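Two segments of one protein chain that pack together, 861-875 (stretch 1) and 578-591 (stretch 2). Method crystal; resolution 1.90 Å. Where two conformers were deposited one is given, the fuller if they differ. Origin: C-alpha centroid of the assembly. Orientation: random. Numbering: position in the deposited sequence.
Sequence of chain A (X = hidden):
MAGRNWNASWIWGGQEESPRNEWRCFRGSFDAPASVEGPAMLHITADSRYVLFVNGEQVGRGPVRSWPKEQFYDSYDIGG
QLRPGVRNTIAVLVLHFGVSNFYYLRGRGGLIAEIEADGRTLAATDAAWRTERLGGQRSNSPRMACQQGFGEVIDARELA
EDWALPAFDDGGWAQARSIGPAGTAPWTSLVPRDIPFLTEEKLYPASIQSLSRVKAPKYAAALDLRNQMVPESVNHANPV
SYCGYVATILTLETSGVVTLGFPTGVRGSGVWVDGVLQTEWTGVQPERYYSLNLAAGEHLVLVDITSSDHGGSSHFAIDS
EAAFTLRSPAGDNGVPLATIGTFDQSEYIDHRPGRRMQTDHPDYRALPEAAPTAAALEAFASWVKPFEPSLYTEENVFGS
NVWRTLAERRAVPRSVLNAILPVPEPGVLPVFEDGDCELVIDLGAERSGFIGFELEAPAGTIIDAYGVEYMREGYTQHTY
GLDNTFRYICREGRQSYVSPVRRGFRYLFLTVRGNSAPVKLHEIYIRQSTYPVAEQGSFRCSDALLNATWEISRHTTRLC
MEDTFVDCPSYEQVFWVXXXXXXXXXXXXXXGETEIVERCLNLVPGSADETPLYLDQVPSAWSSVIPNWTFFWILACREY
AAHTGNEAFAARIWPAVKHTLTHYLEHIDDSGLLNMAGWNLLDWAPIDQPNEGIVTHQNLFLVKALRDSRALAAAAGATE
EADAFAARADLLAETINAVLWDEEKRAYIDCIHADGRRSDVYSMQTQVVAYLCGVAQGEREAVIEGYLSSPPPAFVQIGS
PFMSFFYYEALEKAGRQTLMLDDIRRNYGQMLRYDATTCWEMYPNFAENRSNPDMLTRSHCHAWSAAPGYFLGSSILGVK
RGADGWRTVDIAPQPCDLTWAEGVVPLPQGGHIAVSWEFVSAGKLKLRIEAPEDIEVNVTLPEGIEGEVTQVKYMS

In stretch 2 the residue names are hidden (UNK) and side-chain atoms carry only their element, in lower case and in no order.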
# COMPACT_ATOMS: atom_id res chain seq x y z
N CYS A 861 7.04 6.61 -2.72
CA CYS A 861 6.87 6.84 -1.29
C CYS A 861 6.81 5.51 -0.54
O CYS A 861 5.74 4.93 -0.38
CB CYS A 861 5.58 7.64 -1.05
SG CYS A 861 5.25 8.10 0.69
N HIS A 862 7.97 5.03 -0.08
CA HIS A 862 8.08 3.78 0.67
C HIS A 862 8.85 4.08 1.95
O HIS A 862 10.05 4.33 1.90
CB HIS A 862 8.86 2.73 -0.15
CG HIS A 862 8.00 1.67 -0.76
ND1 HIS A 862 8.12 0.33 -0.45
CD2 HIS A 862 7.01 1.75 -1.68
CE1 HIS A 862 7.25 -0.37 -1.15
NE2 HIS A 862 6.56 0.47 -1.90
N ALA A 863 8.16 4.05 3.08
CA ALA A 863 8.81 4.36 4.35
C ALA A 863 9.92 3.39 4.72
O ALA A 863 10.71 3.67 5.62
CB ALA A 863 7.77 4.43 5.48
N TRP A 864 10.01 2.25 4.04
CA TRP A 864 11.08 1.32 4.37
C TRP A 864 12.40 1.93 3.88
O TRP A 864 13.49 1.44 4.20
CB TRP A 864 10.81 -0.07 3.76
CG TRP A 864 11.12 -0.28 2.29
CD1 TRP A 864 11.39 0.68 1.35
CD2 TRP A 864 11.18 -1.54 1.61
NE1 TRP A 864 11.62 0.09 0.12
CE2 TRP A 864 11.50 -1.27 0.26
CE3 TRP A 864 11.01 -2.87 2.02
CZ2 TRP A 864 11.64 -2.29 -0.69
CZ3 TRP A 864 11.15 -3.89 1.07
CH2 TRP A 864 11.47 -3.59 -0.27
N SER A 865 12.29 3.04 3.15
CA SER A 865 13.43 3.77 2.59
C SER A 865 13.75 5.05 3.37
O SER A 865 14.61 5.83 2.94
CB SER A 865 13.14 4.17 1.14
OG SER A 865 12.98 3.04 0.29
N ALA A 866 13.08 5.28 4.49
CA ALA A 866 13.30 6.51 5.26
C ALA A 866 14.47 6.51 6.25
O ALA A 866 14.46 7.24 7.24
CB ALA A 866 12.00 6.89 6.00
N ALA A 867 15.49 5.70 5.97
CA ALA A 867 16.66 5.59 6.83
C ALA A 867 17.20 6.88 7.48
O ALA A 867 17.47 6.90 8.68
CB ALA A 867 17.79 4.90 6.07
N PRO A 868 17.37 7.96 6.70
CA PRO A 868 17.89 9.20 7.29
C PRO A 868 17.13 9.67 8.53
O PRO A 868 17.71 10.26 9.44
CB PRO A 868 17.81 10.20 6.14
CG PRO A 868 18.00 9.32 4.93
CD PRO A 868 17.13 8.14 5.25
N GLY A 869 15.82 9.39 8.56
CA GLY A 869 15.01 9.80 9.70
C GLY A 869 15.44 9.14 10.99
O GLY A 869 15.14 9.62 12.09
N TYR A 870 16.16 8.03 10.87
CA TYR A 870 16.65 7.31 12.04
C TYR A 870 18.14 7.57 12.28
O TYR A 870 18.53 7.92 13.38
CB TYR A 870 16.43 5.80 11.85
CG TYR A 870 17.13 4.93 12.89
CD1 TYR A 870 16.64 4.82 14.19
CD2 TYR A 870 18.28 4.22 12.55
CE1 TYR A 870 17.27 4.00 15.14
CE2 TYR A 870 18.92 3.40 13.49
CZ TYR A 870 18.41 3.30 14.78
OH TYR A 870 19.04 2.47 15.68
N PHE A 871 18.96 7.42 11.24
CA PHE A 871 20.40 7.59 11.40
C PHE A 871 20.93 8.98 11.71
O PHE A 871 21.93 9.10 12.41
CB PHE A 871 21.14 7.02 10.19
CG PHE A 871 21.01 5.53 10.05
CD1 PHE A 871 20.01 4.98 9.25
CD2 PHE A 871 21.81 4.68 10.80
CE1 PHE A 871 19.82 3.60 9.20
CE2 PHE A 871 21.63 3.30 10.76
CZ PHE A 871 20.63 2.76 9.96
N LEU A 872 20.27 10.02 11.21
CA LEU A 872 20.76 11.37 11.49
C LEU A 872 20.63 11.67 12.99
O LEU A 872 21.55 12.23 13.59
CB LEU A 872 20.00 12.41 10.66
CG LEU A 872 20.25 12.29 9.15
CD1 LEU A 872 19.44 13.33 8.37
CD2 LEU A 872 21.75 12.47 8.87
N GLY A 873 19.51 11.28 13.58
CA GLY A 873 19.34 11.53 15.01
C GLY A 873 20.14 10.56 15.88
O GLY A 873 20.63 10.94 16.95
N SER A 874 20.30 9.32 15.43
CA SER A 874 21.02 8.31 16.20
C SER A 874 22.53 8.28 15.99
O SER A 874 23.31 8.40 16.95
CB SER A 874 20.44 6.92 15.93
OG SER A 874 20.64 6.53 14.58
N SER A 875 22.96 8.13 14.75
CA SER A 875 24.38 8.05 14.45
C SER A 875 25.14 9.37 14.45
O SER A 875 26.30 9.42 14.88
CB SER A 875 24.58 7.38 13.09
OG SER A 875 24.28 6.00 13.15
N UNK A 578 8.13 -6.94 6.67
CA UNK A 578 9.52 -6.55 6.53
C UNK A 578 9.73 -5.04 6.59
O UNK A 578 10.61 -4.55 7.30
N UNK A 579 8.91 -4.31 5.85
CA UNK A 579 9.02 -2.85 5.81
C UNK A 579 8.84 -2.23 7.20
O UNK A 579 9.57 -1.30 7.57
o UNK A 579 8.13 -4.05 3.33
c UNK A 579 7.98 -2.82 3.48
c UNK A 579 7.95 -2.25 4.89
o UNK A 579 7.82 -2.03 2.52
N UNK A 580 7.88 -2.76 7.95
CA UNK A 580 7.57 -2.23 9.27
C UNK A 580 8.71 -2.17 10.28
O UNK A 580 8.68 -1.34 11.18
o UNK A 580 6.81 -4.27 10.35
c UNK A 580 6.39 -3.00 9.88
N UNK A 581 9.70 -3.05 10.16
CA UNK A 581 10.81 -3.03 11.10
C UNK A 581 11.55 -1.69 11.00
O UNK A 581 11.79 -1.02 12.00
n UNK A 581 17.40 -2.99 13.01
c UNK A 581 16.49 -3.02 12.03
n UNK A 581 16.84 -2.68 10.80
c UNK A 581 11.78 -4.18 10.84
c UNK A 581 14.18 -3.49 11.29
n UNK A 581 15.24 -3.41 12.29
c UNK A 581 12.96 -4.25 11.82
N UNK A 582 11.90 -1.30 9.77
CA UNK A 582 12.59 -0.04 9.57
C UNK A 582 11.66 1.14 9.85
O UNK A 582 12.06 2.12 10.48
c UNK A 582 14.28 -0.87 7.86
n UNK A 582 14.78 -0.84 6.63
o UNK A 582 14.74 -1.59 8.75
c UNK A 582 13.12 0.07 8.13
N UNK A 583 10.42 1.03 9.40
CA UNK A 583 9.45 2.09 9.61
C UNK A 583 9.24 2.38 11.09
O UNK A 583 9.07 3.52 11.48
c UNK A 583 8.13 1.75 8.93
c UNK A 583 8.25 1.57 7.42
c UNK A 583 6.95 1.11 6.77
o UNK A 583 6.41 0.07 7.21
o UNK A 583 6.47 1.78 5.83
N UNK A 584 9.26 1.33 11.92
CA UNK A 584 9.06 1.52 13.35
C UNK A 584 10.20 2.33 13.95
O UNK A 584 9.98 3.25 14.73
c UNK A 584 8.95 0.15 14.06
N UNK A 585 11.43 1.97 13.60
CA UNK A 585 12.60 2.68 14.12
C UNK A 585 12.61 4.15 13.72
O UNK A 585 12.91 5.02 14.53
c UNK A 585 14.36 0.68 15.69
c UNK A 585 15.39 0.04 13.50
c UNK A 585 13.89 2.02 13.63
c UNK A 585 14.17 0.61 14.18
N UNK A 586 12.29 4.44 12.45
CA UNK A 586 12.26 5.83 12.01
C UNK A 586 11.19 6.55 12.82
O UNK A 586 11.39 7.67 13.30
c UNK A 586 11.85 7.40 10.11
c UNK A 586 11.93 5.94 10.52
c UNK A 586 13.01 5.23 9.71
N UNK A 587 10.04 5.90 12.97
CA UNK A 587 8.93 6.45 13.74
C UNK A 587 9.36 6.82 15.16
O UNK A 587 8.97 7.88 15.67
n UNK A 587 6.97 4.56 15.88
c UNK A 587 7.79 5.43 13.78
o UNK A 587 6.26 6.58 15.22
c UNK A 587 6.93 5.57 15.02
N UNK A 588 10.14 5.96 15.80
CA UNK A 588 10.59 6.24 17.17
C UNK A 588 11.34 7.56 17.25
O UNK A 588 11.20 8.31 18.22
o UNK A 588 9.06 0.01 18.29
c UNK A 588 10.99 1.34 17.84
c UNK A 588 8.90 2.40 18.38
c UNK A 588 11.51 5.11 17.68
c UNK A 588 10.85 3.76 17.86
c UNK A 588 9.65 1.25 18.18
c UNK A 588 9.51 3.65 18.21
c UNK A 588 11.58 2.59 17.68
N UNK A 589 12.14 7.85 16.23
CA UNK A 589 12.90 9.09 16.25
C UNK A 589 12.18 10.33 15.74
O UNK A 589 12.44 11.43 16.24
c UNK A 589 17.42 8.52 17.54
c UNK A 589 16.24 6.43 17.59
o UNK A 589 18.30 6.66 18.77
c UNK A 589 17.32 7.21 17.97
c UNK A 589 16.42 9.06 16.73
c UNK A 589 15.32 8.30 16.33
c UNK A 589 14.22 8.90 15.48
c UNK A 589 15.25 6.98 16.77
N UNK A 590 11.28 10.18 14.78
CA UNK A 590 10.59 11.36 14.25
C UNK A 590 9.21 11.65 14.84
O UNK A 590 8.79 12.81 14.86
c UNK A 590 10.47 11.28 12.71
c UNK A 590 11.83 10.99 12.10
c UNK A 590 9.45 10.24 12.31
N UNK A 591 8.51 10.62 15.33
CA UNK A 591 7.18 10.81 15.91
C UNK A 591 7.05 10.31 17.35
O UNK A 591 6.46 11.00 18.19
c UNK A 591 6.11 9.82 12.56
c UNK A 591 5.81 12.55 12.14
c UNK A 591 5.89 12.04 13.43
c UNK A 591 6.03 10.32 11.26
c UNK A 591 5.88 11.69 11.05
c UNK A 591 6.12 10.13 15.05
c UNK A 591 6.04 10.68 13.65
O HOH W 1 7.87 0.79 2.82

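Position 578 has no side-chain atoms and touches nothing on stretch 1: Gly578. Position 579 carries two carbons, the second bearing two oxygens, one of them 3.3 Å from Trp864 CE3. This is Asp579; its OD1 accepts a hydrogen bond from water 1 (2.8 Å), which in turn accepts one from Trp864 N (2.9 Å), so the water joins carboxylate to backbone.

Position 580, one carbon then one oxygen, points away: Ser580. Position 581 has three carbons, a nitrogen, then a carbon with two more nitrogens, a guanidinium that does not contact stretch 1: Arg581. Position 582 has two carbons, the second holding one oxygen and one nitrogen, and points toward Trp864. It is Asn582, held from behind by Arg581 NH2 donating to Asn582 OD1 (3.1 Å), while its ND2 lies 3.6 Å from Trp864 O.

Position 583 extends three carbons to a pair of oxygens, one only 3.0 Å from Ala863 CB: Glu583. Position 584, a lone carbon out of reach, is Ala584. Position 585 has four carbons forked at the second and points toward Tyr870, its CB 4.0 Å from Tyr870 CD1: Leu585.

Position 586 has one carbon bearing two others, lying against Ala866, Gly869 and Tyr870. It is Val586; its CG1 is 4.0 Å from Gly869 CA, and an ideal CB on that glycine would come within 2.8 Å of the same CG1, a clash. Position 587, two carbons ending in one oxygen and one nitrogen, points away: Asn587.

Position 588 has one carbon, then a ring of six carbons bearing one oxygen, and makes no contact with stretch 1: Tyr588. Position 589 has the same composition but points toward the other helix, its ring reaching Tyr870, Gly873 and Ser874. This is Tyr589, with its OH 3.6 Å from Ser874 CB. Position 590, one carbon carrying two, approaches Gly869 O: Val590, whose CG1 is 3.6 Å from that oxygen. Position 591, one carbon then an unsubstituted six-carbon ring, is out of reach: Phe591.

The contact works by close backbone approach. The helix axes come within 7.9 Å at 51°, and two glycines make room: Gly869 for Val586, and Gly873 for Tyr589, whose CD2 would be a tight 3.1 Å from an ideal CB there. Tyr870 turns its ring edge toward the face of Tyr589 in an offset pair, centroids 5.1 Å apart and planes at 80°. No direct hydrogen bond crosses between the stretches; apolar packing serves the helix crossing, and water 1 bridges the other end.

Stretch 2, residues 578-591: GDSRNEALVNYYVF
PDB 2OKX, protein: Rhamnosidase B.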